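Di-haem cytochrome c peroxidase family protein (Burkholderia thailandensis E264, PDB 6NX0) carries two covalently bound c-type hemes, forms an unusually stable bis-Fe(IV) state and probably acts as an electron-transferring peroxidase. Local coordinates at residues 301-309 with 318-326. Sequence-based numbering, arbitrary orientation.
With HEC (heme c), chain C.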
loop_
_atom_site.group_PDB
_atom_site.type_symbol
_atom_site.label_atom_id
_atom_site.label_comp_id
_atom_site.label_asym_id
_atom_site.label_seq_id
_atom_site.Cartn_x
_atom_site.Cartn_y
_atom_site.Cartn_z
ATOM N N CYS A 301 -13.862 -11.543 1.450
ATOM C CA CYS A 301 -12.829 -10.511 1.469
ATOM C C CYS A 301 -11.868 -10.708 2.624
ATOM O O CYS A 301 -10.663 -10.443 2.502
ATOM C CB CYS A 301 -13.501 -9.149 1.564
ATOM S SG CYS A 301 -14.851 -8.876 0.444
ATOM N N MET A 302 -12.385 -11.195 3.752
ATOM C CA MET A 302 -11.638 -11.362 4.982
ATOM C C MET A 302 -10.533 -12.400 4.874
ATOM O O MET A 302 -9.663 -12.432 5.741
ATOM C CB MET A 302 -12.643 -11.742 6.086
ATOM C CG MET A 302 -13.081 -13.239 6.093
ATOM S SD MET A 302 -13.819 -13.924 4.597
ATOM C CE MET A 302 -13.837 -15.673 4.988
ATOM N N SER A 303 -10.570 -13.259 3.852
ATOM C CA SER A 303 -9.526 -14.263 3.678
ATOM C C SER A 303 -8.191 -13.640 3.326
ATOM O O SER A 303 -7.152 -14.275 3.529
ATOM C CB SER A 303 -9.929 -15.274 2.609
ATOM O OG SER A 303 -10.008 -14.698 1.322
ATOM N N CYS A 304 -8.193 -12.415 2.798
ATOM C CA CYS A 304 -6.973 -11.680 2.496
ATOM C C CYS A 304 -6.907 -10.372 3.261
ATOM O O CYS A 304 -5.861 -10.031 3.809
ATOM C CB CYS A 304 -6.887 -11.392 0.991
ATOM S SG CYS A 304 -6.881 -12.913 0.026
ATOM N N HIS A 305 -8.010 -9.629 3.282
ATOM C CA HIS A 305 -8.128 -8.363 4.009
ATOM C C HIS A 305 -8.649 -8.656 5.411
ATOM O O HIS A 305 -9.827 -8.461 5.729
ATOM C CB HIS A 305 -9.066 -7.401 3.286
ATOM C CG HIS A 305 -8.665 -7.067 1.885
ATOM N ND1 HIS A 305 -7.695 -6.131 1.583
ATOM C CD2 HIS A 305 -9.151 -7.500 0.696
ATOM C CE1 HIS A 305 -7.582 -6.032 0.268
ATOM N NE2 HIS A 305 -8.455 -6.846 -0.293
ATOM N N THR A 306 -7.741 -9.093 6.274
ATOM C CA THR A 306 -8.162 -9.725 7.522
ATOM C C THR A 306 -8.640 -8.710 8.556
ATOM O O THR A 306 -8.229 -7.546 8.575
ATOM C CB THR A 306 -7.018 -10.530 8.108
ATOM O OG1 THR A 306 -5.913 -9.660 8.298
ATOM C CG2 THR A 306 -6.618 -11.662 7.200
ATOM N N LEU A 307 -9.531 -9.176 9.431
ATOM C CA LEU A 307 -10.072 -8.330 10.479
ATOM C C LEU A 307 -10.513 -9.205 11.639
ATOM O O LEU A 307 -10.781 -10.399 11.485
ATOM C CB LEU A 307 -11.257 -7.487 9.994
ATOM C CG LEU A 307 -12.617 -8.156 9.762
ATOM C CD1 LEU A 307 -13.661 -7.119 9.378
ATOM C CD2 LEU A 307 -12.571 -9.254 8.692
ATOM N N SER A 308 -10.572 -8.569 12.803
ATOM C CA SER A 308 -11.033 -9.194 14.041
ATOM C C SER A 308 -11.588 -8.082 14.914
ATOM O O SER A 308 -10.810 -7.298 15.474
ATOM C CB SER A 308 -9.903 -9.910 14.763
ATOM O OG SER A 308 -10.388 -10.457 15.981
ATOM N N ASP A 309 -12.911 -8.001 15.026
ATOM C CA ASP A 309 -13.530 -7.065 15.973
ATOM C C ASP A 309 -13.595 -7.717 17.357
ATOM O O ASP A 309 -14.647 -8.120 17.849
ATOM C CB ASP A 309 -14.909 -6.625 15.487
ATOM C CG ASP A 309 -15.725 -7.759 14.903
ATOM O OD1 ASP A 309 -15.164 -8.862 14.746
ATOM O OD2 ASP A 309 -16.925 -7.547 14.595
ATOM N N LEU A 318 -6.650 -4.501 10.511
ATOM C CA LEU A 318 -5.878 -3.719 9.558
ATOM C C LEU A 318 -6.299 -3.990 8.123
ATOM O O LEU A 318 -5.834 -3.294 7.211
ATOM C CB LEU A 318 -4.376 -3.986 9.741
ATOM C CG LEU A 318 -3.829 -3.604 11.129
ATOM C CD1 LEU A 318 -2.383 -4.008 11.301
ATOM C CD2 LEU A 318 -4.006 -2.114 11.393
ATOM N N PHE A 319 -7.196 -4.957 7.900
ATOM C CA PHE A 319 -7.774 -5.236 6.589
ATOM C C PHE A 319 -6.719 -5.692 5.589
ATOM O O PHE A 319 -6.829 -5.474 4.379
ATOM C CB PHE A 319 -8.587 -4.029 6.108
ATOM C CG PHE A 319 -9.787 -3.805 6.971
ATOM C CD1 PHE A 319 -10.957 -4.507 6.741
ATOM C CD2 PHE A 319 -9.712 -2.975 8.067
ATOM C CE1 PHE A 319 -12.058 -4.334 7.586
ATOM C CE2 PHE A 319 -10.820 -2.811 8.909
ATOM C CZ PHE A 319 -11.969 -3.490 8.658
ATOM N N THR A 320 -5.713 -6.369 6.118
ATOM C CA THR A 320 -4.703 -7.062 5.356
ATOM C C THR A 320 -3.909 -7.911 6.328
ATOM O O THR A 320 -3.740 -7.546 7.496
ATOM C CB THR A 320 -3.751 -6.126 4.598
ATOM O OG1 THR A 320 -2.767 -6.964 3.976
ATOM C CG2 THR A 320 -3.094 -5.112 5.524
ATOM N N ASP A 321 -3.434 -9.042 5.825
ATOM C CA ASP A 321 -2.462 -9.856 6.536
ATOM C C ASP A 321 -1.036 -9.571 6.090
ATOM O O ASP A 321 -0.104 -10.230 6.563
ATOM C CB ASP A 321 -2.804 -11.349 6.377
ATOM C CG ASP A 321 -2.739 -11.846 4.939
ATOM O OD1 ASP A 321 -2.469 -11.050 4.000
ATOM O OD2 ASP A 321 -2.988 -13.070 4.746
ATOM N N PHE A 322 -0.846 -8.562 5.229
ATOM C CA PHE A 322 0.444 -8.202 4.633
ATOM C C PHE A 322 1.044 -9.326 3.813
ATOM O O PHE A 322 2.250 -9.302 3.528
ATOM C CB PHE A 322 1.423 -7.715 5.699
ATOM C CG PHE A 322 0.862 -6.579 6.521
ATOM C CD1 PHE A 322 0.775 -5.298 5.986
ATOM C CD2 PHE A 322 0.352 -6.804 7.785
ATOM C CE1 PHE A 322 0.224 -4.241 6.733
ATOM C CE2 PHE A 322 -0.201 -5.747 8.524
ATOM C CZ PHE A 322 -0.255 -4.471 7.978
ATOM N N GLY A 323 0.198 -10.259 3.380
ATOM C CA GLY A 323 0.576 -11.274 2.426
ATOM C C GLY A 323 0.435 -10.788 1.002
ATOM O O GLY A 323 0.167 -9.617 0.739
ATOM N N TYR A 324 0.637 -11.718 0.074
ATOM C CA TYR A 324 0.699 -11.446 -1.360
ATOM C C TYR A 324 -0.277 -12.336 -2.109
ATOM O O TYR A 324 -0.412 -13.526 -1.805
ATOM C CB TYR A 324 2.132 -11.682 -1.897
ATOM C CG TYR A 324 3.087 -10.624 -1.408
ATOM C CD1 TYR A 324 3.639 -10.662 -0.125
ATOM C CD2 TYR A 324 3.419 -9.541 -2.228
ATOM C CE1 TYR A 324 4.473 -9.648 0.324
ATOM C CE2 TYR A 324 4.240 -8.548 -1.791
ATOM C CZ TYR A 324 4.783 -8.600 -0.526
ATOM O OH TYR A 324 5.603 -7.551 -0.155
ATOM N N ASP A 325 -0.968 -11.763 -3.088
ATOM C CA ASP A 325 -1.776 -12.570 -3.982
ATOM C C ASP A 325 -1.853 -11.927 -5.356
ATOM O O ASP A 325 -1.387 -10.810 -5.579
ATOM C CB ASP A 325 -3.170 -12.805 -3.397
ATOM C CG ASP A 325 -3.612 -14.255 -3.546
ATOM O OD1 ASP A 325 -3.481 -14.822 -4.660
ATOM O OD2 ASP A 325 -4.020 -14.836 -2.516
ATOM N N ALA A 326 -2.410 -12.683 -6.292
ATOM C CA ALA A 326 -2.406 -12.357 -7.713
ATOM C C ALA A 326 -3.856 -12.319 -8.168
ATOM O O ALA A 326 -4.428 -13.353 -8.527
ATOM C CB ALA A 326 -1.592 -13.384 -8.503
HETATM FE FE HEC C . -8.900 -7.080 -2.335
HETATM C CHA HEC C . -6.886 -4.601 -3.578
HETATM C CHB HEC C . -11.428 -4.804 -1.863
HETATM C CHC HEC C . -11.118 -9.625 -1.724
HETATM C CHD HEC C . -6.328 -9.321 -2.427
HETATM N NA HEC C . -9.093 -5.079 -2.606
HETATM C C1A HEC C . -8.107 -4.241 -3.091
HETATM C C2A HEC C . -8.694 -2.933 -3.227
HETATM C C3A HEC C . -9.905 -2.970 -2.660
HETATM C C4A HEC C . -10.188 -4.326 -2.261
HETATM C CMA HEC C . -10.949 -1.856 -2.630
HETATM C CAA HEC C . -7.938 -1.668 -3.695
HETATM C CBA HEC C . -7.274 -0.959 -2.527
HETATM C CGA HEC C . -6.407 0.220 -2.896
HETATM O O1A HEC C . -5.716 0.707 -1.950
HETATM O O2A HEC C . -6.167 0.493 -4.106
HETATM N NB HEC C . -10.857 -7.209 -1.859
HETATM C C1B HEC C . -11.716 -6.125 -1.656
HETATM C C2B HEC C . -13.027 -6.644 -1.312
HETATM C C3B HEC C . -12.981 -7.974 -1.336
HETATM C C4B HEC C . -11.604 -8.347 -1.633
HETATM C CMB HEC C . -14.234 -5.748 -0.931
HETATM C CAB HEC C . -14.135 -8.995 -1.166
HETATM C CBB HEC C . -15.218 -8.772 -2.246
HETATM N NC HEC C . -8.745 -9.071 -2.042
HETATM C C1C HEC C . -9.798 -9.949 -1.872
HETATM C C2C HEC C . -9.249 -11.275 -1.808
HETATM C C3C HEC C . -7.916 -11.189 -1.902
HETATM C C4C HEC C . -7.569 -9.800 -2.091
HETATM C CMC HEC C . -10.142 -12.510 -1.554
HETATM C CAC HEC C . -6.892 -12.304 -1.635
HETATM C CBC HEC C . -7.098 -13.412 -2.690
HETATM N ND HEC C . -6.956 -6.952 -2.849
HETATM C C1D HEC C . -6.069 -8.034 -2.824
HETATM C C2D HEC C . -4.860 -7.630 -3.478
HETATM C C3D HEC C . -5.049 -6.229 -3.915
HETATM C C4D HEC C . -6.354 -5.848 -3.446
HETATM C CMD HEC C . -3.602 -8.461 -3.709
HETATM C CAD HEC C . -4.050 -5.366 -4.696
HETATM C CBD HEC C . -4.229 -5.665 -6.172
HETATM C CGD HEC C . -3.572 -4.610 -7.025
HETATM O O1D HEC C . -3.169 -3.554 -6.478
HETATM O O2D HEC C . -3.618 -4.763 -8.281
HETATM O O HOH W 1 -5.929 -7.265 10.405
#
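H305 meets the backbone of F319 beside the CXXCH heme-binding motif, C301 to H305, of the chain's second cytochrome c unit. C301 SG and C304 SG are joined by thioethers to CAB and CAC of the heme. H305 NE2 binds the heme FE at 2.1 Å; Y397 supplies the other axial ligand. Among the polar contacts, H305 ND1 donates to F319 O over 3.0 Å, with the oxygen only 2° out of the imidazole plane. With NE2 on the iron and ND1 on this carbonyl, the ring's rotation is fixed at two corners, and the hydrogen bond would probably make the histidine a stronger electron donor to the metal. P370 O is a second, weak acceptor for ND1. Two weak backbone bonds also join the segments, F319 N to T306 O and D321 N to C304 O, and a water bridges T306 O and L318 N. Apolar contacts come from L307, whose CB lies over one face of the F319 ring and whose CD1 touches F319 CE1 at 3.7 Å, while Y272 meets that phenyl edge-to-face. T306 CG2, anti to its own carbonyl carbon, rests on D321 CB at 3.9 Å. An ST turn, in which T320 OG1 accepts from F322 N and is also hydrogen-bonded to T369 O, and an Asx turn at D321 bend the chain onward to D325, whose OD2 lies 3.4 Å from heme CBC.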